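Local coordinates for superoxide dismutase (Candida albicans, PDB 4GUN), which probably protects the cell from superoxide by converting it to hydrogen peroxide and oxygen at a manganese ion, at residues N5-L10 with G43-I48; P11-A16 with L82-L87; K106-Q111 with G145-V150; W134-K139 with D156-P161. The protein carries 2 engineered substitutions. One frame throughout, in Å; residues are numbered along the deposited sequence.

Contact 1 of 4, residues N5-L10 with G43-I48; sequences NEKISL and GYNAAI
Asn45, reaching out from helix 26-56, pairs its carboxamide with the backbone of Ile8 in the extended N-terminal arm. OD1 of Asn45 accepts from Ile8 N at 2.8 Å, and ND2 of Asn45 returns a bond to Ile8 O at 3.0 Å. Both are nearly straight, with N-H...O angles of 167° and 170°, and Ile8 O lies close to the amide plane of Asn45. The two-point grip fixes the flip of the carboxamide and serves both polar backbone atoms of one residue in a segment that has no regular secondary structure. The Lys7 side chain crosses that of Asn45 at about a right angle, and the backbone CA of Lys7 lies 3.3 Å from Asn45 OD1. The side chain of Ile8 crosses that of Tyr44 at about a right angle. With chi1 at 65°, CG1 of Ile8 sits between its own backbone N and carbonyl carbon, and from there it meets CD2 of the Tyr44 ring at 3.8 Å. Ile8 CG2 meets CE2 and CD2 of the ring, and CD1 meets CD2 and Tyr44 CB. One face of the ring is covered by Ile48 CG1 from the next turn of the helix. At the phenolic end a water in the ring plane accepts from Tyr44 OH at 2.8 Å and donates to Glu6 O at 2.7 Å, bridging arm and helix. The arm thus lies against helix 26-56 of the alpha-hairpin domain, while Ile8 and Tyr44 also touch His77 and His73 of helix 60-85, and Leu60 of the second subunit packs on both.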
loop_
_atom_site.group_PDB
_atom_site.type_symbol
_atom_site.label_atom_id
_atom_site.label_comp_id
_atom_site.label_asym_id
_atom_site.label_seq_id
_atom_site.Cartn_x
_atom_site.Cartn_y
_atom_site.Cartn_z
ATOM N N ASN A 5 26.695 13.057 15.276
ATOM C CA ASN A 5 25.799 12.431 16.259
ATOM C C ASN A 5 24.523 11.810 15.654
ATOM O O ASN A 5 23.898 10.962 16.295
ATOM C CB ASN A 5 25.451 13.404 17.407
ATOM C CG ASN A 5 24.511 14.530 17.036
ATOM O OD1 ASN A 5 24.927 15.572 16.519
ATOM N ND2 ASN A 5 23.230 14.373 17.352
ATOM N N GLU A 6 24.132 12.247 14.439
ATOM C CA GLU A 6 22.936 11.771 13.741
ATOM C C GLU A 6 23.245 10.585 12.822
ATOM O O GLU A 6 22.318 9.890 12.399
ATOM C CB GLU A 6 22.304 12.903 12.902
ATOM C CG GLU A 6 21.829 14.111 13.699
ATOM C CD GLU A 6 21.437 15.311 12.855
ATOM O OE1 GLU A 6 21.904 15.406 11.698
ATOM O OE2 GLU A 6 20.656 16.154 13.348
ATOM N N LYS A 7 24.539 10.379 12.489
ATOM C CA LYS A 7 25.006 9.323 11.590
ATOM C C LYS A 7 24.905 7.961 12.234
ATOM O O LYS A 7 25.316 7.806 13.381
ATOM C CB LYS A 7 26.471 9.573 11.195
ATOM C CG LYS A 7 26.658 10.541 10.041
ATOM C CD LYS A 7 28.121 10.622 9.601
ATOM C CE LYS A 7 28.534 9.501 8.671
ATOM N NZ LYS A 7 29.926 9.677 8.174
ATOM N N ILE A 8 24.383 6.966 11.493
ATOM C CA ILE A 8 24.317 5.580 11.958
ATOM C C ILE A 8 25.523 4.814 11.388
ATOM O O ILE A 8 26.123 5.236 10.390
ATOM C CB ILE A 8 22.965 4.864 11.650
ATOM C CG1 ILE A 8 22.724 4.694 10.134
ATOM C CG2 ILE A 8 21.790 5.575 12.364
ATOM C CD1 ILE A 8 21.715 3.683 9.741
ATOM N N SER A 9 25.873 3.687 12.019
ATOM C CA SER A 9 26.999 2.883 11.559
ATOM C C SER A 9 26.660 1.412 11.589
ATOM O O SER A 9 25.676 1.013 12.216
ATOM C CB SER A 9 28.261 3.214 12.357
ATOM O OG SER A 9 28.109 2.915 13.732
ATOM N N LEU A 10 27.431 0.609 10.864
ATOM C CA LEU A 10 27.220 -0.829 10.819
ATOM C C LEU A 10 27.516 -1.405 12.209
ATOM O O LEU A 10 28.595 -1.134 12.725
ATOM C CB LEU A 10 28.144 -1.464 9.764
ATOM C CG LEU A 10 27.936 -2.950 9.460
ATOM C CD1 LEU A 10 26.682 -3.161 8.658
ATOM C CD2 LEU A 10 29.133 -3.510 8.681
ATOM N N GLY A 43 22.405 4.619 2.842
ATOM C CA GLY A 43 21.143 5.153 2.371
ATOM C C GLY A 43 20.485 6.035 3.409
ATOM O O GLY A 43 20.028 7.128 3.078
ATOM N N TYR A 44 20.487 5.608 4.681
ATOM C CA TYR A 44 19.920 6.438 5.742
ATOM C C TYR A 44 20.724 7.716 5.942
ATOM O O TYR A 44 20.129 8.790 5.974
ATOM C CB TYR A 44 19.730 5.662 7.073
ATOM C CG TYR A 44 19.182 6.509 8.204
ATOM C CD1 TYR A 44 17.810 6.673 8.379
ATOM C CD2 TYR A 44 20.034 7.123 9.117
ATOM C CE1 TYR A 44 17.302 7.472 9.406
ATOM C CE2 TYR A 44 19.539 7.937 10.135
ATOM C CZ TYR A 44 18.171 8.102 10.282
ATOM O OH TYR A 44 17.700 8.886 11.305
ATOM N N ASN A 45 22.060 7.621 6.065
ATOM C CA ASN A 45 22.866 8.836 6.295
ATOM C C ASN A 45 22.759 9.866 5.152
ATOM O O ASN A 45 22.729 11.073 5.420
ATOM C CB ASN A 45 24.312 8.509 6.691
ATOM C CG ASN A 45 24.452 7.691 7.955
ATOM O OD1 ASN A 45 23.697 7.834 8.921
ATOM N ND2 ASN A 45 25.421 6.795 7.971
ATOM N N ALA A 46 22.638 9.390 3.896
ATOM C CA ALA A 46 22.461 10.252 2.725
ATOM C C ALA A 46 21.059 10.860 2.722
ATOM O O ALA A 46 20.942 12.055 2.452
ATOM C CB ALA A 46 22.694 9.471 1.436
ATOM N N ALA A 47 20.007 10.060 3.048
ATOM C CA ALA A 47 18.603 10.523 3.114
ATOM C C ALA A 47 18.431 11.602 4.155
ATOM O O ALA A 47 17.692 12.561 3.916
ATOM C CB ALA A 47 17.656 9.366 3.416
ATOM N N ILE A 48 19.100 11.455 5.310
ATOM C CA ILE A 48 19.029 12.457 6.378
ATOM C C ILE A 48 19.670 13.775 5.943
ATOM O O ILE A 48 19.126 14.843 6.229
ATOM C CB ILE A 48 19.550 11.917 7.745
ATOM C CG1 ILE A 48 18.501 10.995 8.416
ATOM C CG2 ILE A 48 20.020 13.038 8.712
ATOM C CD1 ILE A 48 17.021 11.465 8.415
HETATM O O HOH W 1 19.691 9.937 13.004
#

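Contact 2 of 4, residues P11-A16 with L82-L87; sequences PKIDWA and LFWKNL
Pro11 opens the contact by setting its CG at the rim of the Trp84 indole, near the ring plane and 4.2 Å from Trp84 CD1. Two residues on, Ile13 comes over a face of the same indole: its CD1 stands 3.3 Å from CD1 of Trp84, above the pyrrole part. Trp84 in turn meets the ring of the manganese ligand His32 edge-to-face and is hydrogen-bonded through NE1 to His37, so Pro11 and Ile13 pack against the second shell of the metal site. This is the alpha-hairpin domain of the iron/manganese superoxide dismutases, in which the N-terminal arm passes the C-terminal end of helix 60-85. Asp14 follows, with OD2 turned to NZ of Lys85 in a weak salt bridge of 3.3 Å; the lysine chain bends at chi2 (-80°) on its way there. Trp15 then covers the last turn of the helix. Its NE1 donates to Trp84 O at 3.1 Å, the acceptor lying near the indole plane and the N-H...O angle being 158°. Ile13 CG2 rests over the centre of the Trp15 ring system, at one face. At the six-membered end of that indole, Trp15 CZ2 approaches CE3 of Trp84 and CB of Leu87 at 4.1 Å each, with the two tryptophan side chains crossing at about a right angle.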
loop_
_atom_site.group_PDB
_atom_site.type_symbol
_atom_site.label_atom_id
_atom_site.label_comp_id
_atom_site.label_asym_id
_atom_site.label_seq_id
_atom_site.Cartn_x
_atom_site.Cartn_y
_atom_site.Cartn_z
ATOM N N PRO A 11 26.585 -2.160 12.851
ATOM C CA PRO A 11 26.890 -2.713 14.185
ATOM C C PRO A 11 27.919 -3.845 14.117
ATOM O O PRO A 11 28.117 -4.457 13.060
ATOM C CB PRO A 11 25.534 -3.234 14.667
ATOM C CG PRO A 11 24.835 -3.650 13.397
ATOM C CD PRO A 11 25.245 -2.586 12.392
ATOM N N LYS A 12 28.584 -4.106 15.250
ATOM C CA LYS A 12 29.557 -5.186 15.385
ATOM C C LYS A 12 28.755 -6.472 15.569
ATOM O O LYS A 12 27.759 -6.459 16.299
ATOM C CB LYS A 12 30.457 -4.923 16.608
ATOM N N ILE A 13 29.143 -7.560 14.881
ATOM C CA ILE A 13 28.427 -8.856 14.934
ATOM C C ILE A 13 29.072 -9.799 15.961
ATOM O O ILE A 13 30.256 -10.081 15.849
ATOM C CB ILE A 13 28.326 -9.510 13.522
ATOM C CG1 ILE A 13 27.949 -8.495 12.408
ATOM C CG2 ILE A 13 27.424 -10.745 13.523
ATOM C CD1 ILE A 13 26.549 -7.863 12.468
ATOM N N ASP A 14 28.276 -10.322 16.917
ATOM C CA ASP A 14 28.719 -11.192 18.025
ATOM C C ASP A 14 29.019 -12.663 17.645
ATOM O O ASP A 14 29.106 -13.528 18.525
ATOM C CB ASP A 14 27.722 -11.123 19.205
ATOM C CG ASP A 14 27.188 -9.736 19.543
ATOM O OD1 ASP A 14 27.987 -8.758 19.507
ATOM O OD2 ASP A 14 25.988 -9.630 19.890
ATOM N N TRP A 15 29.176 -12.941 16.353
ATOM C CA TRP A 15 29.497 -14.277 15.856
ATOM C C TRP A 15 30.282 -14.203 14.558
ATOM O O TRP A 15 30.199 -13.203 13.841
ATOM C CB TRP A 15 28.244 -15.171 15.713
ATOM C CG TRP A 15 27.009 -14.469 15.235
ATOM C CD1 TRP A 15 25.990 -13.996 16.008
ATOM C CD2 TRP A 15 26.623 -14.227 13.870
ATOM N NE1 TRP A 15 25.007 -13.449 15.217
ATOM C CE2 TRP A 15 25.368 -13.575 13.899
ATOM C CE3 TRP A 15 27.234 -14.467 12.621
ATOM C CZ2 TRP A 15 24.717 -13.142 12.735
ATOM C CZ3 TRP A 15 26.574 -14.066 11.463
ATOM C CH2 TRP A 15 25.332 -13.411 11.529
ATOM N N ALA A 16 31.047 -15.266 14.262
ATOM C CA ALA A 16 31.851 -15.378 13.036
ATOM C C ALA A 16 30.911 -15.608 11.842
ATOM O O ALA A 16 29.831 -16.178 12.012
ATOM C CB ALA A 16 32.840 -16.527 13.172
ATOM N N LEU A 82 18.311 -5.977 14.547
ATOM C CA LEU A 82 17.498 -6.901 15.358
ATOM C C LEU A 82 17.825 -8.331 14.938
ATOM O O LEU A 82 17.979 -9.208 15.784
ATOM C CB LEU A 82 15.989 -6.665 15.173
ATOM C CG LEU A 82 15.363 -5.394 15.762
ATOM C CD1 LEU A 82 14.060 -5.053 15.042
ATOM C CD2 LEU A 82 15.116 -5.527 17.279
ATOM N N PHE A 83 17.935 -8.557 13.625
ATOM C CA PHE A 83 18.204 -9.881 13.058
ATOM C C PHE A 83 19.524 -10.472 13.561
ATOM O O PHE A 83 19.507 -11.564 14.136
ATOM C CB PHE A 83 18.129 -9.835 11.528
ATOM C CG PHE A 83 18.103 -11.156 10.796
ATOM C CD1 PHE A 83 17.129 -12.113 11.081
ATOM C CD2 PHE A 83 18.990 -11.408 9.753
ATOM C CE1 PHE A 83 17.082 -13.323 10.372
ATOM C CE2 PHE A 83 18.929 -12.611 9.035
ATOM C CZ PHE A 83 17.994 -13.564 9.359
ATOM N N TRP A 84 20.641 -9.739 13.431
ATOM C CA TRP A 84 21.943 -10.246 13.879
ATOM C C TRP A 84 21.973 -10.568 15.382
ATOM O O TRP A 84 22.625 -11.539 15.784
ATOM C CB TRP A 84 23.119 -9.326 13.507
ATOM C CG TRP A 84 23.070 -8.637 12.162
ATOM C CD1 TRP A 84 23.304 -7.316 11.925
ATOM C CD2 TRP A 84 22.845 -9.245 10.874
ATOM N NE1 TRP A 84 23.254 -7.059 10.575
ATOM C CE2 TRP A 84 22.924 -8.216 9.910
ATOM C CE3 TRP A 84 22.534 -10.552 10.446
ATOM C CZ2 TRP A 84 22.692 -8.443 8.550
ATOM C CZ3 TRP A 84 22.342 -10.781 9.094
ATOM C CH2 TRP A 84 22.370 -9.725 8.170
ATOM N N LYS A 85 21.245 -9.757 16.190
ATOM C CA LYS A 85 21.129 -9.927 17.637
ATOM C C LYS A 85 20.281 -11.105 18.039
ATOM O O LYS A 85 20.511 -11.644 19.126
ATOM C CB LYS A 85 20.713 -8.626 18.344
ATOM C CG LYS A 85 21.835 -7.590 18.465
ATOM C CD LYS A 85 22.776 -7.894 19.612
ATOM C CE LYS A 85 23.701 -6.753 19.955
ATOM N NZ LYS A 85 24.439 -7.024 21.219
ATOM N N ASN A 86 19.319 -11.538 17.183
ATOM C CA ASN A 86 18.527 -12.740 17.484
ATOM C C ASN A 86 18.985 -13.996 16.748
ATOM O O ASN A 86 18.239 -14.964 16.616
ATOM C CB ASN A 86 16.989 -12.536 17.529
ATOM C CG ASN A 86 16.301 -12.175 16.240
ATOM O OD1 ASN A 86 15.533 -11.225 16.197
ATOM N ND2 ASN A 86 16.474 -12.969 15.184
ATOM N N LEU A 87 20.253 -13.987 16.313
ATOM C CA LEU A 87 20.898 -15.130 15.687
ATOM C C LEU A 87 22.110 -15.453 16.537
ATOM O O LEU A 87 22.752 -14.543 17.056
ATOM C CB LEU A 87 21.335 -14.824 14.237
ATOM C CG LEU A 87 20.224 -14.731 13.164
ATOM C CD1 LEU A 87 20.789 -14.226 11.855
ATOM C CD2 LEU A 87 19.518 -16.078 12.946
#

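Contact 3 of 4, residues K106-Q111 with G145-V150; sequences KQIVAQ and GALDVV
Gln111 turns its carboxamide onto the edge of strand 146-153 and pairs with the backbone of Leu147. The side chain leaves the helix with CG anti to the carbonyl carbon (chi1 -67°) and continues extended beyond CG, which carries CD across to the strand. There OE1 of Gln111 accepts from Leu147 N at 2.8 Å, in the carbonyl plane, on a lone pair and almost perfectly straight (178°). NE2 of Gln111 gives a longer, more bent bond of 3.2 Å to Leu147 O, tilted from the amide plane. OE1 has a second donor, Gln107 NE2, at 2.9 Å, which approaches from above the carbonyl plane. This bond joins side chains one helical turn apart, and two N-H groups therefore fix the position of a single oxygen. Gln107, with CG anti to the backbone N, bends at chi2, the torsion that places CD, and its CG lies 3.8 Å from Gly145 O. Leu147 sends its side chain the opposite way past Gln107, and its CD1 settles between CG of Gln107 and CG1 of Ile108, at 3.8 Å from each. An apolar patch thus adjoins the amide network. The axes of helix and strand segments pass 8.8 Å apart at 73°. In the C-terminal domain, the contact fastens helix 103-112 to an outer strand of the three-stranded antiparallel sheet; Tyr204 of helix 197-205 touches Gln107 and Leu147, Leu118 of helix 115-127 packs on Ile108, and Asn143 of the third subunit bonds to both Gln111 NE2 and Leu147 O.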
loop_
_atom_site.group_PDB
_atom_site.type_symbol
_atom_site.label_atom_id
_atom_site.label_comp_id
_atom_site.label_asym_id
_atom_site.label_seq_id
_atom_site.Cartn_x
_atom_site.Cartn_y
_atom_site.Cartn_z
ATOM N N LYS A 106 7.066 -17.710 30.097
ATOM C CA LYS A 106 5.777 -17.797 30.792
ATOM C C LYS A 106 4.662 -17.340 29.844
ATOM O O LYS A 106 3.613 -17.980 29.793
ATOM C CB LYS A 106 5.769 -16.893 32.048
ATOM C CG LYS A 106 6.242 -17.587 33.319
ATOM C CD LYS A 106 5.616 -16.980 34.585
ATOM C CE LYS A 106 6.372 -15.787 35.114
ATOM N NZ LYS A 106 5.700 -15.196 36.299
ATOM N N GLN A 107 4.892 -16.251 29.087
ATOM C CA GLN A 107 3.898 -15.736 28.134
ATOM C C GLN A 107 3.638 -16.702 26.969
ATOM O O GLN A 107 2.479 -16.896 26.620
ATOM C CB GLN A 107 4.233 -14.317 27.660
ATOM C CG GLN A 107 3.024 -13.567 27.080
ATOM C CD GLN A 107 1.981 -13.171 28.103
ATOM O OE1 GLN A 107 2.269 -12.979 29.288
ATOM N NE2 GLN A 107 0.749 -12.995 27.653
ATOM N N ILE A 108 4.706 -17.326 26.408
ATOM C CA ILE A 108 4.629 -18.318 25.327
ATOM C C ILE A 108 3.757 -19.493 25.778
ATOM O O ILE A 108 2.867 -19.913 25.034
ATOM C CB ILE A 108 6.041 -18.790 24.864
ATOM C CG1 ILE A 108 6.825 -17.626 24.183
ATOM C CG2 ILE A 108 5.960 -20.045 23.940
ATOM C CD1 ILE A 108 8.276 -17.878 23.975
ATOM N N VAL A 109 4.020 -20.007 26.995
ATOM C CA VAL A 109 3.301 -21.138 27.578
ATOM C C VAL A 109 1.827 -20.788 27.781
ATOM O O VAL A 109 0.949 -21.547 27.351
ATOM C CB VAL A 109 3.995 -21.683 28.851
ATOM C CG1 VAL A 109 3.086 -22.647 29.614
ATOM C CG2 VAL A 109 5.332 -22.347 28.510
ATOM N N ALA A 110 1.554 -19.612 28.360
ATOM C CA ALA A 110 0.173 -19.160 28.593
ATOM C C ALA A 110 -0.625 -19.044 27.291
ATOM O O ALA A 110 -1.748 -19.541 27.220
ATOM C CB ALA A 110 0.180 -17.817 29.320
ATOM N N GLN A 111 -0.045 -18.392 26.268
ATOM C CA GLN A 111 -0.713 -18.123 24.989
ATOM C C GLN A 111 -0.698 -19.197 23.912
ATOM O O GLN A 111 -1.674 -19.294 23.177
ATOM C CB GLN A 111 -0.174 -16.827 24.394
ATOM C CG GLN A 111 -0.549 -15.582 25.193
ATOM C CD GLN A 111 -0.219 -14.334 24.435
ATOM O OE1 GLN A 111 0.643 -13.567 24.833
ATOM N NE2 GLN A 111 -0.881 -14.113 23.312
ATOM N N GLY A 145 0.828 -7.183 27.814
ATOM C CA GLY A 145 2.081 -7.778 27.346
ATOM C C GLY A 145 1.867 -8.989 26.455
ATOM O O GLY A 145 2.713 -9.887 26.426
ATOM N N ALA A 146 0.742 -9.023 25.709
ATOM C CA ALA A 146 0.396 -10.142 24.826
ATOM C C ALA A 146 1.289 -10.225 23.597
ATOM O O ALA A 146 1.618 -9.217 22.970
ATOM C CB ALA A 146 -1.058 -10.070 24.388
ATOM N N LEU A 147 1.629 -11.452 23.240
ATOM C CA LEU A 147 2.449 -11.758 22.095
ATOM C C LEU A 147 1.551 -11.935 20.879
ATOM O O LEU A 147 0.381 -12.310 21.004
ATOM C CB LEU A 147 3.217 -13.069 22.344
ATOM C CG LEU A 147 4.275 -13.066 23.456
ATOM C CD1 LEU A 147 4.710 -14.480 23.761
ATOM C CD2 LEU A 147 5.489 -12.163 23.095
ATOM N N ASP A 148 2.116 -11.669 19.693
ATOM C CA ASP A 148 1.440 -11.869 18.421
ATOM C C ASP A 148 2.510 -12.047 17.364
ATOM O O ASP A 148 3.659 -11.673 17.595
ATOM C CB ASP A 148 0.509 -10.695 18.077
ATOM C CG ASP A 148 -0.513 -10.938 16.956
ATOM O OD1 ASP A 148 -0.911 -12.130 16.737
ATOM O OD2 ASP A 148 -0.941 -9.949 16.326
ATOM N N VAL A 149 2.158 -12.671 16.240
ATOM C CA VAL A 149 3.087 -12.836 15.119
ATOM C C VAL A 149 2.543 -11.919 14.019
ATOM O O VAL A 149 1.359 -12.026 13.678
ATOM C CB VAL A 149 3.273 -14.309 14.624
ATOM C CG1 VAL A 149 4.401 -14.392 13.588
ATOM C CG2 VAL A 149 3.561 -15.263 15.790
ATOM N N VAL A 150 3.386 -10.995 13.513
ATOM C CA VAL A 150 3.024 -10.017 12.464
ATOM C C VAL A 150 4.042 -10.067 11.298
ATOM O O VAL A 150 5.161 -10.529 11.479
ATOM C CB VAL A 150 2.871 -8.573 13.061
ATOM C CG1 VAL A 150 4.188 -8.042 13.585
ATOM C CG2 VAL A 150 2.279 -7.581 12.060
#

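Contact 4 of 4, residues W134-K139 with D156-P161; sequences WAFIVK and DTISAP
Asp156 O faces the rim of the Phe136 ring, where residues 156-158 run beside strand 133-140, the central strand of the three-stranded antiparallel sheet in the C-terminal domain of the iron/manganese superoxide dismutase fold. Residues 134-138 and 156-158 point nearly the same way, their end-to-end directions 15° apart. Asp156 takes part through its backbone: its O lies near the plane of the Phe136 ring, 4.3 Å from CE2 of Phe136, and also close to Trp134. That oxygen is hydrogen-bonded to Asn79 and Thr152. The nearest atom of the Trp134 side chain is about 4 Å from the manganese, and its ring meets the metal ligand His80 edge-to-face, which places this end of the contact at the lining of the active site. Thr157 comes next, its OG1 4.1 Å from CZ of Phe136; the hydroxyl is hydrogen-bonded to OD1 of Asn79 on helix 60-85. Ile158 carries most of the packing. Its side chain slides past that of Phe136 in the opposite direction and lays CG1 over one face of the ring, a CH-pi contact with CG1 3.7 Å from the Phe136 ring centroid and 16° off the normal. CG1 of Ile158 is anti to the carbonyl carbon (chi1 -56°), and from there the chain also meets the next residue of the strand on this face, Val138. Ile158 CG1 stands 3.8 Å from CG1 of Val138, while the tip of the isoleucine, CD1, reaches CD2 of Phe136 at 3.6 Å.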
loop_
_atom_site.group_PDB
_atom_site.type_symbol
_atom_site.label_atom_id
_atom_site.label_comp_id
_atom_site.label_asym_id
_atom_site.label_seq_id
_atom_site.Cartn_x
_atom_site.Cartn_y
_atom_site.Cartn_z
ATOM N N TRP A 134 9.354 -9.350 6.262
ATOM C CA TRP A 134 9.813 -9.882 7.553
ATOM C C TRP A 134 8.655 -10.427 8.314
ATOM O O TRP A 134 7.525 -10.010 8.076
ATOM C CB TRP A 134 10.382 -8.719 8.418
ATOM C CG TRP A 134 11.650 -8.115 7.898
ATOM C CD1 TRP A 134 11.777 -7.259 6.849
ATOM C CD2 TRP A 134 12.977 -8.366 8.378
ATOM N NE1 TRP A 134 13.107 -7.001 6.605
ATOM C CE2 TRP A 134 13.867 -7.677 7.524
ATOM C CE3 TRP A 134 13.503 -9.110 9.445
ATOM C CZ2 TRP A 134 15.255 -7.692 7.717
ATOM C CZ3 TRP A 134 14.884 -9.145 9.619
ATOM C CH2 TRP A 134 15.740 -8.446 8.761
ATOM N N ALA A 135 8.929 -11.340 9.258
ATOM C CA ALA A 135 7.970 -11.792 10.274
ATOM C C ALA A 135 8.552 -11.419 11.630
ATOM O O ALA A 135 9.773 -11.475 11.823
ATOM C CB ALA A 135 7.719 -13.284 10.211
ATOM N N PHE A 136 7.689 -10.979 12.551
ATOM C CA PHE A 136 8.132 -10.620 13.884
ATOM C C PHE A 136 7.224 -11.253 14.925
ATOM O O PHE A 136 6.008 -11.253 14.770
ATOM C CB PHE A 136 8.118 -9.086 14.111
ATOM C CG PHE A 136 8.959 -8.215 13.214
ATOM C CD1 PHE A 136 10.205 -7.763 13.629
ATOM C CD2 PHE A 136 8.461 -7.756 12.000
ATOM C CE1 PHE A 136 10.968 -6.924 12.813
ATOM C CE2 PHE A 136 9.223 -6.914 11.186
ATOM C CZ PHE A 136 10.466 -6.504 11.599
ATOM N N ILE A 137 7.830 -11.717 16.015
ATOM C CA ILE A 137 7.140 -12.109 17.232
ATOM C C ILE A 137 7.179 -10.779 17.991
ATOM O O ILE A 137 8.266 -10.204 18.145
ATOM C CB ILE A 137 7.857 -13.252 18.006
ATOM C CG1 ILE A 137 7.693 -14.587 17.231
ATOM C CG2 ILE A 137 7.245 -13.369 19.411
ATOM C CD1 ILE A 137 8.629 -15.732 17.651
ATOM N N VAL A 138 5.998 -10.241 18.369
ATOM C CA VAL A 138 5.928 -8.915 19.009
ATOM C C VAL A 138 5.249 -8.982 20.362
ATOM O O VAL A 138 4.393 -9.831 20.558
ATOM C CB VAL A 138 5.241 -7.819 18.111
ATOM C CG1 VAL A 138 5.890 -7.705 16.736
ATOM C CG2 VAL A 138 3.739 -8.037 17.972
ATOM N N LYS A 139 5.594 -8.050 21.270
ATOM C CA LYS A 139 4.923 -7.916 22.573
ATOM C C LYS A 139 4.131 -6.610 22.528
ATOM O O LYS A 139 4.666 -5.571 22.143
ATOM C CB LYS A 139 5.942 -7.901 23.729
ATOM C CG LYS A 139 5.380 -7.458 25.091
ATOM C CD LYS A 139 6.512 -7.122 26.051
ATOM C CE LYS A 139 6.047 -7.026 27.494
ATOM N NZ LYS A 139 7.133 -6.475 28.378
ATOM N N ASP A 156 9.721 -2.267 6.087
ATOM C CA ASP A 156 8.794 -1.766 7.106
ATOM C C ASP A 156 9.130 -2.515 8.430
ATOM O O ASP A 156 9.626 -3.650 8.402
ATOM C CB ASP A 156 7.328 -1.952 6.656
ATOM C CG ASP A 156 6.950 -1.157 5.405
ATOM O OD1 ASP A 156 7.760 -0.307 4.968
ATOM O OD2 ASP A 156 5.848 -1.384 4.863
ATOM N N THR A 157 8.976 -1.840 9.567
ATOM C CA THR A 157 9.377 -2.402 10.865
ATOM C C THR A 157 8.294 -2.299 11.932
ATOM O O THR A 157 7.214 -1.782 11.665
ATOM C CB THR A 157 10.714 -1.753 11.307
ATOM O OG1 THR A 157 11.305 -2.537 12.350
ATOM C CG2 THR A 157 10.565 -0.284 11.736
ATOM N N ILE A 158 8.615 -2.735 13.157
ATOM C CA ILE A 158 7.736 -2.591 14.320
ATOM C C ILE A 158 8.060 -1.209 14.892
ATOM O O ILE A 158 9.052 -1.042 15.598
ATOM C CB ILE A 158 7.916 -3.772 15.318
ATOM C CG1 ILE A 158 7.688 -5.148 14.609
ATOM C CG2 ILE A 158 7.008 -3.625 16.553
ATOM C CD1 ILE A 158 6.425 -5.276 13.719
ATOM N N SER A 159 7.301 -0.191 14.473
ATOM C CA SER A 159 7.619 1.176 14.890
ATOM C C SER A 159 6.609 1.813 15.828
ATOM O O SER A 159 6.881 2.900 16.379
ATOM C CB SER A 159 7.895 2.059 13.679
ATOM O OG SER A 159 6.727 2.188 12.893
ATOM N N ALA A 160 5.453 1.134 16.035
ATOM C CA ALA A 160 4.430 1.632 16.951
ATOM C C ALA A 160 5.029 1.677 18.367
ATOM O O ALA A 160 5.623 0.678 18.787
ATOM C CB ALA A 160 3.211 0.730 16.921
ATOM N N PRO A 161 4.969 2.834 19.085
ATOM C CA PRO A 161 5.560 2.902 20.436
ATOM C C PRO A 161 5.106 1.808 21.413
ATOM O O PRO A 161 5.936 1.306 22.154
ATOM C CB PRO A 161 5.157 4.293 20.930
ATOM C CG PRO A 161 4.950 5.077 19.690
ATOM C CD PRO A 161 4.334 4.115 18.723
#

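How the contacts relate
Contacts 1 and 2 follow one another along the N-terminal arm, their centres 19 Å apart, and tie it first to helix 26-56 and then to the end of helix 60-85, both within the alpha-hairpin domain. Contacts 3 and 4 come later and interleave in the C-terminal domain, 14 Å apart between centres, sharing the sheet through neighbouring strands 146-153 and 133-140. The two domains meet, among other places, where contact 2 touches contact 4, Phe83 packing on Trp134, close to the manganese bound by His32, His80, Asp170 and His174. Contacts 1 and 3 lie on opposite sides of the chain's centre. Contacts 1 and 4 touch the second subunit, contact 3 the third.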